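Local coordinates for protein xyloglucan-specific endo-beta-1,4-glucanase (Uncultured bacterium, PDB 4W86) that probably hydrolyses internal beta-1,4-glucosidic bonds in the backbone of xyloglucan, a plant cell-wall polysaccharide, at residues I58-T63 and I98-H103; I303-I308 and L319-L324. The protein carries 1 engineered substitution. All blocks are in the same frame, centred on the assembly; numbering follows the deposited sequence.

Contact 1 of 2, residues I58-T63 and I98-H103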
ATOM      1  N   ILE A  58      -0.196  -2.403   9.866  1.00 50.15           N
ATOM      2  CA  ILE A  58       0.604  -3.199   8.940  1.00 49.75           C
ATOM      3  C   ILE A  58      -0.130  -3.388   7.614  1.00 50.60           C
ATOM      4  O   ILE A  58      -1.315  -3.711   7.590  1.00 51.20           O
ATOM      5  CB  ILE A  58       0.993  -4.572   9.538  1.00 48.89           C
ATOM      6  CG1 ILE A  58       1.747  -5.421   8.509  1.00 48.61           C
ATOM      7  CG2 ILE A  58      -0.230  -5.338  10.032  1.00 49.70           C
ATOM      8  CD1 ILE A  58       2.352  -6.684   9.087  1.00 48.82           C
ATOM      9  N   ARG A  59       0.591  -3.174   6.517  1.00 51.34           N
ATOM     10  CA  ARG A  59       0.073  -3.414   5.175  1.00 49.71           C
ATOM     11  C   ARG A  59       0.621  -4.738   4.677  1.00 48.74           C
ATOM     12  O   ARG A  59       1.822  -4.981   4.740  1.00 48.14           O
ATOM     13  CB  ARG A  59       0.491  -2.284   4.247  1.00 49.81           C
ATOM     14  CG  ARG A  59      -0.061  -2.369   2.835  1.00 49.47           C
ATOM     15  CD  ARG A  59      -0.073  -0.985   2.216  1.00 49.76           C
ATOM     16  NE  ARG A  59      -0.502  -0.967   0.819  1.00 49.99           N
ATOM     17  CZ  ARG A  59       0.297  -1.138  -0.232  1.00 50.20           C
ATOM     18  NH1 ARG A  59       1.593  -1.385  -0.073  1.00 50.66           N
ATOM     19  NH2 ARG A  59      -0.209  -1.081  -1.457  1.00 50.21           N
ATOM     20  N   ILE A  60      -0.273  -5.594   4.200  1.00 49.65           N
ATOM     21  CA  ILE A  60       0.086  -6.928   3.742  1.00 50.35           C
ATOM     22  C   ILE A  60      -0.127  -6.978   2.228  1.00 51.11           C
ATOM     23  O   ILE A  60      -1.239  -7.252   1.762  1.00 50.37           O
ATOM     24  CB  ILE A  60      -0.758  -8.012   4.451  1.00 50.00           C
ATOM     25  CG1 ILE A  60      -0.527  -7.949   5.964  1.00 51.24           C
ATOM     26  CG2 ILE A  60      -0.400  -9.397   3.933  1.00 50.23           C
ATOM     27  CD1 ILE A  60      -1.507  -8.767   6.779  1.00 51.41           C
ATOM     28  N   PRO A  61       0.933  -6.682   1.453  1.00 51.00           N
ATOM     29  CA  PRO A  61       0.790  -6.757   0.007  1.00 50.08           C
ATOM     30  C   PRO A  61       0.780  -8.208  -0.453  1.00 50.12           C
ATOM     31  O   PRO A  61       1.578  -9.011   0.035  1.00 48.68           O
ATOM     32  CB  PRO A  61       2.022  -6.013  -0.504  1.00 50.69           C
ATOM     33  CG  PRO A  61       3.044  -6.216   0.554  1.00 51.04           C
ATOM     34  CD  PRO A  61       2.287  -6.251   1.852  1.00 51.23           C
ATOM     35  N   VAL A  62      -0.135  -8.542  -1.360  1.00 50.66           N
ATOM     36  CA  VAL A  62      -0.284  -9.915  -1.842  1.00 52.19           C
ATOM     37  C   VAL A  62      -0.498  -9.930  -3.353  1.00 52.83           C
ATOM     38  O   VAL A  62      -1.329  -9.190  -3.880  1.00 52.33           O
ATOM     39  CB  VAL A  62      -1.475 -10.635  -1.166  1.00 53.06           C
ATOM     40  CG1 VAL A  62      -1.514 -12.107  -1.562  1.00 53.14           C
ATOM     41  CG2 VAL A  62      -1.395 -10.501   0.348  1.00 54.14           C
ATOM     42  N   THR A  63       0.259 -10.779  -4.042  1.00 52.53           N
ATOM     43  CA  THR A  63       0.082 -10.980  -5.469  1.00 53.27           C
ATOM     44  C   THR A  63      -0.577 -12.337  -5.649  1.00 54.13           C
ATOM     45  O   THR A  63      -0.013 -13.368  -5.266  1.00 54.54           O
ATOM     46  CB  THR A  63       1.418 -10.929  -6.230  1.00 53.37           C
ATOM     47  OG1 THR A  63       2.082  -9.693  -5.939  1.00 54.34           O
ATOM     48  CG2 THR A  63       1.184 -11.035  -7.735  1.00 53.04           C
ATOM     49  N   ILE A  98      -4.844  -3.129   9.853  1.00 53.66           N
ATOM     50  CA  ILE A  98      -4.333  -3.940   8.750  1.00 52.23           C
ATOM     51  C   ILE A  98      -4.850  -3.455   7.403  1.00 51.88           C
ATOM     52  O   ILE A  98      -6.027  -3.115   7.275  1.00 52.52           O
ATOM     53  CB  ILE A  98      -4.742  -5.421   8.901  1.00 52.49           C
ATOM     54  CG1 ILE A  98      -4.454  -5.935  10.319  1.00 52.22           C
ATOM     55  CG2 ILE A  98      -4.013  -6.278   7.869  1.00 52.86           C
ATOM     56  CD1 ILE A  98      -5.086  -7.277  10.623  1.00 52.28           C
ATOM     57  N   ILE A  99      -3.962  -3.423   6.408  1.00 50.50           N
ATOM     58  CA  ILE A  99      -4.367  -3.268   5.015  1.00 50.80           C
ATOM     59  C   ILE A  99      -4.028  -4.543   4.258  1.00 52.09           C
ATOM     60  O   ILE A  99      -2.878  -4.975   4.246  1.00 53.48           O
ATOM     61  CB  ILE A  99      -3.673  -2.090   4.308  1.00 50.38           C
ATOM     62  CG1 ILE A  99      -3.984  -0.773   5.024  1.00 51.03           C
ATOM     63  CG2 ILE A  99      -4.123  -2.021   2.851  1.00 50.06           C
ATOM     64  CD1 ILE A  99      -3.205   0.419   4.502  1.00 51.06           C
ATOM     65  N   LEU A 100      -5.039  -5.147   3.642  1.00 53.11           N
ATOM     66  CA  LEU A 100      -4.832  -6.234   2.695  1.00 53.04           C
ATOM     67  C   LEU A 100      -5.044  -5.667   1.307  1.00 53.10           C
ATOM     68  O   LEU A 100      -6.033  -4.972   1.071  1.00 51.81           O
ATOM     69  CB  LEU A 100      -5.827  -7.365   2.944  1.00 52.97           C
ATOM     70  CG  LEU A 100      -5.739  -8.565   1.998  1.00 52.98           C
ATOM     71  CD1 LEU A 100      -4.416  -9.295   2.165  1.00 52.78           C
ATOM     72  CD2 LEU A 100      -6.905  -9.513   2.234  1.00 54.06           C
ATOM     73  N   ASP A 101      -4.121  -5.954   0.391  1.00 54.20           N
ATOM     74  CA  ASP A 101      -4.247  -5.476  -0.985  1.00 54.58           C
ATOM     75  C   ASP A 101      -4.076  -6.595  -2.003  1.00 54.47           C
ATOM     76  O   ASP A 101      -3.835  -7.747  -1.640  1.00 55.40           O
ATOM     77  CB  ASP A 101      -3.258  -4.323  -1.255  1.00 55.29           C
ATOM     78  CG  ASP A 101      -1.881  -4.797  -1.723  1.00 55.97           C
ATOM     79  OD1 ASP A 101      -1.638  -6.019  -1.800  1.00 55.31           O
ATOM     80  OD2 ASP A 101      -1.033  -3.929  -2.031  1.00 56.46           O
ATOM     81  N   THR A 102      -4.250  -6.246  -3.276  1.00 54.72           N
ATOM     82  CA  THR A 102      -3.728  -7.038  -4.386  1.00 54.37           C
ATOM     83  C   THR A 102      -2.540  -6.239  -4.903  1.00 53.42           C
ATOM     84  O   THR A 102      -2.615  -5.008  -4.993  1.00 52.18           O
ATOM     85  CB  THR A 102      -4.763  -7.254  -5.508  1.00 53.82           C
ATOM     86  OG1 THR A 102      -5.134  -5.996  -6.080  1.00 54.38           O
ATOM     87  CG2 THR A 102      -5.996  -7.943  -4.970  1.00 53.86           C
ATOM     88  N   HIS A 103      -1.445  -6.920  -5.227  1.00 53.43           N
ATOM     89  CA  HIS A 103      -0.183  -6.218  -5.461  1.00 53.75           C
ATOM     90  C   HIS A 103       0.306  -6.262  -6.913  1.00 53.77           C
ATOM     91  O   HIS A 103      -0.156  -5.464  -7.727  1.00 55.49           O
ATOM     92  CB  HIS A 103       0.885  -6.689  -4.470  1.00 53.70           C
ATOM     93  CG  HIS A 103       1.891  -5.637  -4.145  1.00 53.44           C
ATOM     94  ND1 HIS A 103       1.573  -4.509  -3.422  1.00 54.70           N
ATOM     95  CD2 HIS A 103       3.205  -5.529  -4.452  1.00 53.36           C
ATOM     96  CE1 HIS A 103       2.650  -3.759  -3.285  1.00 55.00           C
ATOM     97  NE2 HIS A 103       3.652  -4.352  -3.907  1.00 54.95           N
TER
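Adjoining parallel barrel strands bring 58-63 and 98-103 together, with I58, R59 and I60 opposite I98, I99 and L100 and a polar cluster at their C-terminal ends. The strand axes come within 4.6 Å; I58 O accepts from I99 N, and I99 O from I60 N. I58, I60, I98 and L100 lie on the outer sheet face, where I58 and I98 also touch A91 of helix 78-93. I60 CD1 packs on I98 CG2 at 3.7 Å, and beta-branched isoleucines suit a strand that packs against a helix. Inside the barrel the methylenes of R59 pass across I99, and the extended chain delivers its guanidinium to D101. There OD2 lies over a guanidinium face, 3.0 Å from R59 NH2, the two planes almost perpendicular (87°); this salt bridge rests on charge alone. R59 NH1 and NH2 hydrogen-bond N17 and N148, and E145 and E271 are further salt-bridge partners. D101 OD2 also takes H103 ND1 (3.0 Å, 171° at the hydrogen) on its syn lone pair and in the imidazole plane, which helps fix the ring's rotation. With CG between its backbone N and carbonyl carbon (chi1 88°), D101 turns OD1 to V62 N at 3.0 Å, so this short side chain joins H103 and R59 to backbone. P61 CB lies over one face of the H103 ring in a CH-pi contact, 3.6 Å from the centroid. The H103 side chain comes within about 4 Å of a bound Tris molecule, probably from the crystallisation liquor, consistent with a pocket at the C-terminal mouth of the barrel, where TIM-barrel glycosidases hold their substrates, here on a beta-alpha-beta unit.

Contact 2 of 2, residues I303-I308 and L319-L324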
ATOM      1  N   ILE A 303       5.256   2.588   5.902  1.00 54.36           N
ATOM      2  CA  ILE A 303       6.613   2.581   5.384  1.00 53.88           C
ATOM      3  C   ILE A 303       6.873   1.294   4.614  1.00 54.45           C
ATOM      4  O   ILE A 303       6.530   0.208   5.081  1.00 54.57           O
ATOM      5  CB  ILE A 303       7.635   2.743   6.529  1.00 53.18           C
ATOM      6  CG1 ILE A 303       7.352   4.031   7.315  1.00 52.37           C
ATOM      7  CG2 ILE A 303       9.058   2.735   5.995  1.00 53.61           C
ATOM      8  CD1 ILE A 303       7.145   5.267   6.461  1.00 52.43           C
ATOM      9  N   TRP A 304       7.475   1.419   3.431  1.00 55.47           N
ATOM     10  CA  TRP A 304       7.839   0.246   2.645  1.00 55.30           C
ATOM     11  C   TRP A 304       9.084  -0.406   3.235  1.00 54.87           C
ATOM     12  O   TRP A 304      10.084   0.274   3.471  1.00 56.56           O
ATOM     13  CB  TRP A 304       8.081   0.594   1.173  1.00 55.47           C
ATOM     14  CG  TRP A 304       8.384  -0.633   0.375  1.00 54.49           C
ATOM     15  CD1 TRP A 304       9.603  -1.035  -0.087  1.00 54.28           C
ATOM     16  CD2 TRP A 304       7.459  -1.657   0.003  1.00 54.53           C
ATOM     17  NE1 TRP A 304       9.492  -2.236  -0.744  1.00 54.72           N
ATOM     18  CE2 TRP A 304       8.184  -2.641  -0.704  1.00 54.49           C
ATOM     19  CE3 TRP A 304       6.081  -1.831   0.186  1.00 53.41           C
ATOM     20  CZ2 TRP A 304       7.577  -3.780  -1.233  1.00 52.75           C
ATOM     21  CZ3 TRP A 304       5.481  -2.965  -0.336  1.00 52.88           C
ATOM     22  CH2 TRP A 304       6.231  -3.924  -1.036  1.00 53.09           C
ATOM     23  N   ASP A 305       9.014  -1.716   3.463  1.00 54.23           N
ATOM     24  CA  ASP A 305      10.110  -2.469   4.067  1.00 55.12           C
ATOM     25  C   ASP A 305      10.237  -3.846   3.419  1.00 58.26           C
ATOM     26  O   ASP A 305       9.423  -4.735   3.669  1.00 58.51           O
ATOM     27  CB  ASP A 305       9.871  -2.610   5.569  1.00 55.01           C
ATOM     28  CG  ASP A 305      10.996  -3.333   6.283  1.00 54.65           C
ATOM     29  OD1 ASP A 305      11.750  -4.091   5.637  1.00 55.44           O
ATOM     30  OD2 ASP A 305      11.120  -3.150   7.509  1.00 54.59           O
ATOM     31  N   ASN A 306      11.282  -4.015   2.608  1.00 61.09           N
ATOM     32  CA  ASN A 306      11.499  -5.237   1.829  1.00 61.47           C
ATOM     33  C   ASN A 306      12.589  -6.145   2.395  1.00 61.77           C
ATOM     34  O   ASN A 306      12.939  -7.148   1.774  1.00 61.84           O
ATOM     35  CB  ASN A 306      11.833  -4.882   0.376  1.00 63.20           C
ATOM     36  CG  ASN A 306      13.045  -3.973   0.250  1.00 64.66           C
ATOM     37  OD1 ASN A 306      13.666  -3.590   1.243  1.00 65.55           O
ATOM     38  ND2 ASN A 306      13.382  -3.615  -0.980  1.00 66.51           N
ATOM     39  N   ASN A 307      13.118  -5.787   3.564  1.00 62.39           N
ATOM     40  CA  ASN A 307      14.170  -6.562   4.233  1.00 62.81           C
ATOM     41  C   ASN A 307      15.502  -6.563   3.470  1.00 62.88           C
ATOM     42  O   ASN A 307      16.263  -7.527   3.536  1.00 61.95           O
ATOM     43  CB  ASN A 307      13.699  -8.003   4.485  1.00 60.90           C
ATOM     44  CG  ASN A 307      14.587  -8.752   5.457  1.00 59.50           C
ATOM     45  OD1 ASN A 307      15.296  -8.148   6.258  1.00 61.58           O
ATOM     46  ND2 ASN A 307      14.555 -10.078   5.388  1.00 58.70           N
ATOM     47  N   ILE A 308      15.775  -5.478   2.751  1.00 64.04           N
ATOM     48  CA  ILE A 308      17.044  -5.318   2.044  1.00 65.28           C
ATOM     49  C   ILE A 308      17.772  -4.109   2.616  1.00 65.31           C
ATOM     50  O   ILE A 308      17.255  -2.995   2.583  1.00 65.20           O
ATOM     51  CB  ILE A 308      16.837  -5.151   0.524  1.00 65.46           C
ATOM     52  CG1 ILE A 308      16.252  -6.436  -0.066  1.00 64.71           C
ATOM     53  CG2 ILE A 308      18.154  -4.805  -0.163  1.00 65.31           C
ATOM     54  CD1 ILE A 308      15.827  -6.315  -1.513  1.00 65.74           C
ATOM     55  N   LEU A 319      13.564  -3.745   9.344  1.00 59.08           N
ATOM     56  CA  LEU A 319      13.589  -4.893  10.251  1.00 60.63           C
ATOM     57  C   LEU A 319      14.363  -6.068   9.661  1.00 60.68           C
ATOM     58  O   LEU A 319      13.995  -6.590   8.612  1.00 60.54           O
ATOM     59  CB  LEU A 319      12.162  -5.352  10.559  1.00 60.94           C
ATOM     60  CG  LEU A 319      12.018  -6.563  11.485  1.00 61.03           C
ATOM     61  CD1 LEU A 319      12.665  -6.284  12.831  1.00 62.38           C
ATOM     62  CD2 LEU A 319      10.552  -6.928  11.655  1.00 61.36           C
ATOM     63  N   ASN A 320      15.428  -6.487  10.343  1.00 60.71           N
ATOM     64  CA  ASN A 320      16.117  -7.729   9.996  1.00 60.24           C
ATOM     65  C   ASN A 320      15.268  -8.887  10.504  1.00 60.81           C
ATOM     66  O   ASN A 320      15.281  -9.200  11.693  1.00 64.47           O
ATOM     67  CB  ASN A 320      17.516  -7.767  10.617  1.00 59.31           C
ATOM     68  CG  ASN A 320      18.316  -8.986  10.201  1.00 59.29           C
ATOM     69  OD1 ASN A 320      17.776 -10.079  10.017  1.00 59.11           O
ATOM     70  ND2 ASN A 320      19.621  -8.808  10.073  1.00 60.41           N
ATOM     71  N   ARG A 321      14.533  -9.523   9.601  1.00 59.52           N
ATOM     72  CA  ARG A 321      13.514 -10.489  10.004  1.00 60.73           C
ATOM     73  C   ARG A 321      14.083 -11.767  10.615  1.00 61.70           C
ATOM     74  O   ARG A 321      13.431 -12.396  11.449  1.00 64.10           O
ATOM     75  CB  ARG A 321      12.602 -10.829   8.823  1.00 60.15           C
ATOM     76  CG  ARG A 321      11.826  -9.630   8.307  1.00 59.13           C
ATOM     77  CD  ARG A 321      10.882 -10.018   7.185  1.00 58.99           C
ATOM     78  NE  ARG A 321      10.472  -8.853   6.406  1.00 58.00           N
ATOM     79  CZ  ARG A 321       9.768  -8.913   5.281  1.00 57.57           C
ATOM     80  NH1 ARG A 321       9.380 -10.087   4.793  1.00 59.14           N
ATOM     81  NH2 ARG A 321       9.448  -7.793   4.640  1.00 56.71           N
ATOM     82  N   SER A 322      15.289 -12.147  10.211  1.00 63.48           N
ATOM     83  CA  SER A 322      15.911 -13.367  10.720  1.00 64.46           C
ATOM     84  C   SER A 322      16.442 -13.204  12.146  1.00 66.38           C
ATOM     85  O   SER A 322      16.465 -14.168  12.909  1.00 65.06           O
ATOM     86  CB  SER A 322      17.030 -13.820   9.783  1.00 64.90           C
ATOM     87  OG  SER A 322      16.504 -14.136   8.506  1.00 64.51           O
ATOM     88  N   LEU A 323      16.859 -11.989  12.503  1.00 69.92           N
ATOM     89  CA  LEU A 323      17.407 -11.716  13.837  1.00 72.83           C
ATOM     90  C   LEU A 323      16.409 -11.053  14.789  1.00 73.60           C
ATOM     91  O   LEU A 323      16.672 -10.962  15.987  1.00 76.09           O
ATOM     92  CB  LEU A 323      18.650 -10.827  13.726  1.00 73.37           C
ATOM     93  CG  LEU A 323      19.782 -11.331  12.828  1.00 73.85           C
ATOM     94  CD1 LEU A 323      20.931 -10.334  12.826  1.00 72.97           C
ATOM     95  CD2 LEU A 323      20.262 -12.709  13.262  1.00 73.84           C
ATOM     96  N   LEU A 324      15.278 -10.590  14.258  1.00 73.76           N
ATOM     97  CA  LEU A 324      14.301  -9.806  15.025  1.00 73.82           C
ATOM     98  C   LEU A 324      14.930  -8.552  15.635  1.00 74.51           C
ATOM     99  O   LEU A 324      14.550  -8.116  16.722  1.00 73.82           O
ATOM    100  CB  LEU A 324      13.627 -10.659  16.109  1.00 73.15           C
ATOM    101  CG  LEU A 324      12.924 -11.928  15.622  1.00 73.97           C
ATOM    102  CD1 LEU A 324      12.376 -12.718  16.799  1.00 74.21           C
ATOM    103  CD2 LEU A 324      11.813 -11.589  14.639  1.00 74.00           C
TER
HETATM  104  O   HOH W   1      11.936  -6.438   6.897  1.00 45.65           O
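The two backbones draw nearest at N307 and N320, whose CA atoms stand 6.2 Å apart, and side chains and one water make the hydrogen-bonded links between them. D305 leads: its CG is anti to the backbone N (chi1 -178°), which carries the carboxylate across to the other segment. OD2 accepts L319 N at 3.1 Å on its syn lone pair and also has W16 NE1 as a partner. OD1 receives N307 N at 3.0 Å, closing an Asx turn, and a further bond from the water, 2.7 Å away. That water donates as well to L319 O and accepts from R321 NE at 2.9 Å, so one small molecule joins an acid, a carbonyl and a guanidinium. An aspartate suits the place because its two oxygens can each gather separate N-H donors. The turn lies in the loop that follows the last barrel strand, 300-303, and N306 makes a second Asx turn to I308 N, while N307 adopts the positive phi (67°) that asparagine tolerates well. R321 follows strand 319-320, in the turn leading to its antiparallel partner 325-326. Its extended chain crosses the N307 side chain at a slant, the amide and guanidinium planes 11° apart; N307 CB sits over one guanidinium face, 3.9 Å from R321 NE. At the guanidinium edge R321 NH2 reaches D305 O at 3.2 Å, a weak bond because it is strongly bent. NH2 also bonds G19 O and NH1 bonds T21 OG1, while the N307 amide has Y327 OH and N39 OD1 as partners.

In the fold
From the N terminus, contact 1 comes first: strand 57-60 runs out, the chain passes through helix 78-93, and strand 97-101 returns alongside, closing a loop of 34 residues between the segments. Contact 2 follows in series, without nesting or crossing, and closes a much shorter loop of ten residues beyond the final barrel strand. Contact 1 therefore joins the second and third strands of the barrel, whereas contact 2 ties the exit of the eighth to the small antiparallel pair further out. Their centres are 16 Å apart, yet W304, on segment 303-308, packs its ring against R59, P61 and H103, so the start of the loop after the eighth strand meets the polar cluster of contact 1.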